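Succinylglutamatedesuccinylase/aspartoacylase (Rhodobacter sphaeroides 2.4.1, PDB 3CDX) probably acts as a metal-dependent hydrolase of linear amide or ester bonds, in the manner of its succinylglutamate desuccinylase/aspartoacylase relatives, and holds a calcium ion here. Local coordinates at residues Ala173-Pro185 against Ile228-Met240. Sequence-based numbering, arbitrary orientation.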
# COMPACT_ATOMS: atom_id res chain seq x y z
N ALA A 173 39.02 -28.75 3.91
CA ALA A 173 40.17 -28.35 4.72
C ALA A 173 40.53 -26.90 4.46
O ALA A 173 40.86 -26.14 5.38
CB ALA A 173 41.37 -29.24 4.42
N ARG A 174 40.50 -26.53 3.19
CA ARG A 174 40.87 -25.18 2.80
C ARG A 174 39.87 -24.15 3.33
O ARG A 174 40.26 -23.08 3.77
CB ARG A 174 40.96 -25.09 1.29
CG ARG A 174 41.90 -24.01 0.90
CD ARG A 174 42.07 -23.87 -0.59
NE ARG A 174 42.67 -22.57 -0.84
CZ ARG A 174 42.57 -21.91 -1.99
NH1 ARG A 174 41.89 -22.45 -3.00
NH2 ARG A 174 43.14 -20.71 -2.12
N THR A 175 38.59 -24.49 3.27
CA THR A 175 37.53 -23.61 3.79
C THR A 175 37.54 -23.59 5.33
O THR A 175 37.51 -22.52 5.93
CB THR A 175 36.14 -23.97 3.22
OG1 THR A 175 36.23 -24.15 1.79
CG2 THR A 175 35.11 -22.84 3.58
N LEU A 176 37.66 -24.76 5.95
CA LEU A 176 37.81 -24.84 7.43
C LEU A 176 38.95 -23.97 7.96
O LEU A 176 38.81 -23.27 8.97
CB LEU A 176 38.00 -26.27 7.89
CG LEU A 176 36.75 -27.18 7.83
CD1 LEU A 176 37.17 -28.63 8.01
CD2 LEU A 176 35.71 -26.75 8.87
N ALA A 177 40.04 -23.96 7.22
CA ALA A 177 41.21 -23.19 7.61
C ALA A 177 40.97 -21.69 7.49
O ALA A 177 41.52 -20.91 8.27
CB ALA A 177 42.39 -23.58 6.74
N ALA A 178 40.19 -21.28 6.50
CA ALA A 178 39.91 -19.86 6.34
C ALA A 178 38.97 -19.40 7.45
O ALA A 178 39.14 -18.31 8.01
CB ALA A 178 39.33 -19.56 4.93
N ALA A 179 37.99 -20.25 7.78
CA ALA A 179 37.10 -20.00 8.92
C ALA A 179 37.91 -19.81 10.21
O ALA A 179 37.68 -18.85 10.94
CB ALA A 179 36.09 -21.11 9.06
N GLU A 180 38.90 -20.69 10.45
CA GLU A 180 39.74 -20.63 11.64
C GLU A 180 40.50 -19.30 11.69
O GLU A 180 40.52 -18.64 12.74
CB GLU A 180 40.72 -21.84 11.73
CG GLU A 180 40.03 -23.14 12.08
CD GLU A 180 40.94 -24.38 12.03
OE1 GLU A 180 42.19 -24.23 12.17
OE2 GLU A 180 40.39 -25.51 11.87
N ALA A 181 41.10 -18.90 10.57
CA ALA A 181 41.78 -17.60 10.49
C ALA A 181 40.83 -16.41 10.76
O ALA A 181 41.17 -15.50 11.54
CB ALA A 181 42.42 -17.43 9.12
N PHE A 182 39.64 -16.43 10.16
CA PHE A 182 38.66 -15.34 10.40
C PHE A 182 38.52 -15.17 11.93
O PHE A 182 38.55 -14.06 12.43
CB PHE A 182 37.29 -15.64 9.73
CG PHE A 182 36.26 -14.50 9.85
CD1 PHE A 182 36.01 -13.64 8.76
CD2 PHE A 182 35.55 -14.29 11.04
CE1 PHE A 182 35.04 -12.58 8.87
CE2 PHE A 182 34.59 -13.24 11.15
CZ PHE A 182 34.35 -12.39 10.08
N GLY A 183 38.40 -16.27 12.66
CA GLY A 183 38.50 -16.24 14.13
C GLY A 183 37.29 -15.72 14.89
O GLY A 183 37.44 -14.96 15.87
N ALA A 184 36.10 -16.12 14.45
CA ALA A 184 34.88 -15.85 15.22
C ALA A 184 34.78 -16.94 16.30
O ALA A 184 35.37 -18.01 16.15
CB ALA A 184 33.66 -15.84 14.32
N PRO A 185 34.05 -16.68 17.38
CA PRO A 185 34.02 -17.74 18.41
C PRO A 185 33.59 -19.09 17.88
O PRO A 185 34.11 -20.10 18.35
CB PRO A 185 33.01 -17.23 19.44
CG PRO A 185 32.93 -15.78 19.23
CD PRO A 185 33.31 -15.47 17.80
N ILE A 228 34.17 -8.43 15.87
CA ILE A 228 34.58 -9.73 15.33
C ILE A 228 34.66 -9.69 13.80
O ILE A 228 35.60 -10.22 13.19
CB ILE A 228 33.67 -10.86 15.88
CG1 ILE A 228 34.00 -11.11 17.37
CG2 ILE A 228 33.72 -12.14 15.02
CD1 ILE A 228 35.34 -11.82 17.66
N GLY A 229 33.70 -9.00 13.18
CA GLY A 229 33.71 -8.82 11.73
C GLY A 229 34.85 -7.97 11.21
O GLY A 229 35.49 -8.34 10.23
N LYS A 230 35.13 -6.84 11.84
CA LYS A 230 36.27 -6.01 11.45
C LYS A 230 37.61 -6.79 11.54
O LYS A 230 38.41 -6.80 10.59
CB LYS A 230 36.38 -4.78 12.34
CG LYS A 230 35.40 -3.61 12.06
CD LYS A 230 35.74 -2.36 12.93
CE LYS A 230 35.08 -1.09 12.39
NZ LYS A 230 35.44 0.19 13.09
N ARG A 231 37.85 -7.42 12.69
CA ARG A 231 39.05 -8.28 12.84
C ARG A 231 39.05 -9.46 11.83
O ARG A 231 40.08 -9.80 11.29
CB ARG A 231 39.17 -8.78 14.29
CG ARG A 231 40.49 -9.51 14.62
CD ARG A 231 40.51 -10.08 16.01
NE ARG A 231 39.70 -11.28 16.14
CZ ARG A 231 39.64 -12.02 17.24
NH1 ARG A 231 40.36 -11.70 18.30
NH2 ARG A 231 38.89 -13.10 17.27
N GLY A 232 37.90 -10.08 11.60
CA GLY A 232 37.86 -11.30 10.78
C GLY A 232 38.29 -11.06 9.36
O GLY A 232 38.92 -11.93 8.74
N ILE A 233 37.92 -9.90 8.80
CA ILE A 233 38.28 -9.62 7.43
C ILE A 233 39.76 -9.29 7.26
O ILE A 233 40.35 -9.69 6.25
CB ILE A 233 37.32 -8.59 6.72
CG1 ILE A 233 37.35 -7.19 7.36
CG2 ILE A 233 35.87 -9.16 6.70
CD1 ILE A 233 36.43 -6.15 6.64
N LEU A 234 40.34 -8.58 8.23
CA LEU A 234 41.80 -8.38 8.29
C LEU A 234 42.52 -9.72 8.40
O LEU A 234 43.45 -9.97 7.65
CB LEU A 234 42.20 -7.53 9.49
CG LEU A 234 41.95 -6.03 9.44
CD1 LEU A 234 42.28 -5.43 10.81
CD2 LEU A 234 42.75 -5.36 8.33
N ASN A 235 42.09 -10.56 9.35
CA ASN A 235 42.60 -11.92 9.51
C ASN A 235 42.52 -12.74 8.23
O ASN A 235 43.46 -13.47 7.89
CB ASN A 235 41.80 -12.68 10.57
CG ASN A 235 42.17 -12.30 12.00
OD1 ASN A 235 43.07 -11.51 12.24
ND2 ASN A 235 41.43 -12.87 12.95
N VAL A 236 41.42 -12.62 7.49
CA VAL A 236 41.28 -13.37 6.28
C VAL A 236 42.35 -12.89 5.29
O VAL A 236 42.98 -13.70 4.60
CB VAL A 236 39.88 -13.30 5.67
CG1 VAL A 236 39.98 -13.59 4.21
CG2 VAL A 236 38.93 -14.35 6.35
N LEU A 237 42.57 -11.58 5.23
CA LEU A 237 43.58 -11.02 4.32
C LEU A 237 45.00 -11.47 4.67
O LEU A 237 45.84 -11.70 3.78
CB LEU A 237 43.53 -9.49 4.36
CG LEU A 237 42.29 -8.79 3.77
CD1 LEU A 237 42.52 -7.25 3.74
CD2 LEU A 237 41.92 -9.33 2.38
N LYS A 238 45.27 -11.54 5.97
CA LYS A 238 46.53 -12.03 6.51
C LYS A 238 46.72 -13.51 6.18
O LYS A 238 47.78 -13.89 5.67
CB LYS A 238 46.62 -11.76 8.03
CG LYS A 238 46.66 -10.27 8.35
CD LYS A 238 46.63 -10.04 9.83
CE LYS A 238 46.86 -8.58 10.16
NZ LYS A 238 46.44 -8.34 11.61
N HIS A 239 45.68 -14.32 6.42
CA HIS A 239 45.65 -15.72 6.07
C HIS A 239 45.99 -15.93 4.60
O HIS A 239 46.69 -16.85 4.23
CB HIS A 239 44.28 -16.30 6.34
CG HIS A 239 44.10 -17.72 5.89
ND1 HIS A 239 44.71 -18.79 6.52
CD2 HIS A 239 43.36 -18.25 4.88
CE1 HIS A 239 44.36 -19.92 5.92
NE2 HIS A 239 43.54 -19.62 4.93
N MET A 240 45.49 -15.06 3.75
CA MET A 240 45.67 -15.32 2.34
C MET A 240 46.99 -14.77 1.83
O MET A 240 47.33 -14.98 0.66
CB MET A 240 44.48 -14.78 1.53
CG MET A 240 43.20 -15.57 1.80
SD MET A 240 43.09 -17.25 1.15
CE MET A 240 43.14 -16.84 -0.60
O HOH W 1 42.24 -21.46 3.49
O HOH W 2 37.51 -12.12 14.25
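Phe182 and Gly232 bring their CA atoms within 4.1 Å where helix segments 173-182 and 228-239 of the catalytic domain cross at 130°, their axes 8.3 Å apart at closest approach. With CG anti to the backbone N (chi1 -175°), the Phe182 ring lies flat over Gly232, whose CA sits 3.4 Å from the ring centroid in a CH-pi contact; a CB there would clash. The ring is a knob among Gly229, Gly232, Ile233 and Val236, with Val236 CG2 at its edge, and also touches Val146 of strand 144-148. Shortened to an alanine, Phe182 would probably leave a gap over Gly232 and Val236 CG2 without its aromatic neighbour. The last carbonyls of helix 169-182, and that of Gly183 just past it, meet polar side chains. Asn235 ND2, whose strongest partner is Glu248 O, also donates to Phe182 O (3.2 Å) from above the carbonyl plane and weakly to Ala181 O. Arg231 lays NH2 in the carbonyl plane of Gly183 O at 2.7 Å. Ala181 CB packs on His239 CB (3.5 Å), whose ring runs back along the helix to a water bridging NE2 and Arg174 O. Side-chain donors thus satisfy buried carbonyls, and a cationic guanidinium probably suits the helix dipole.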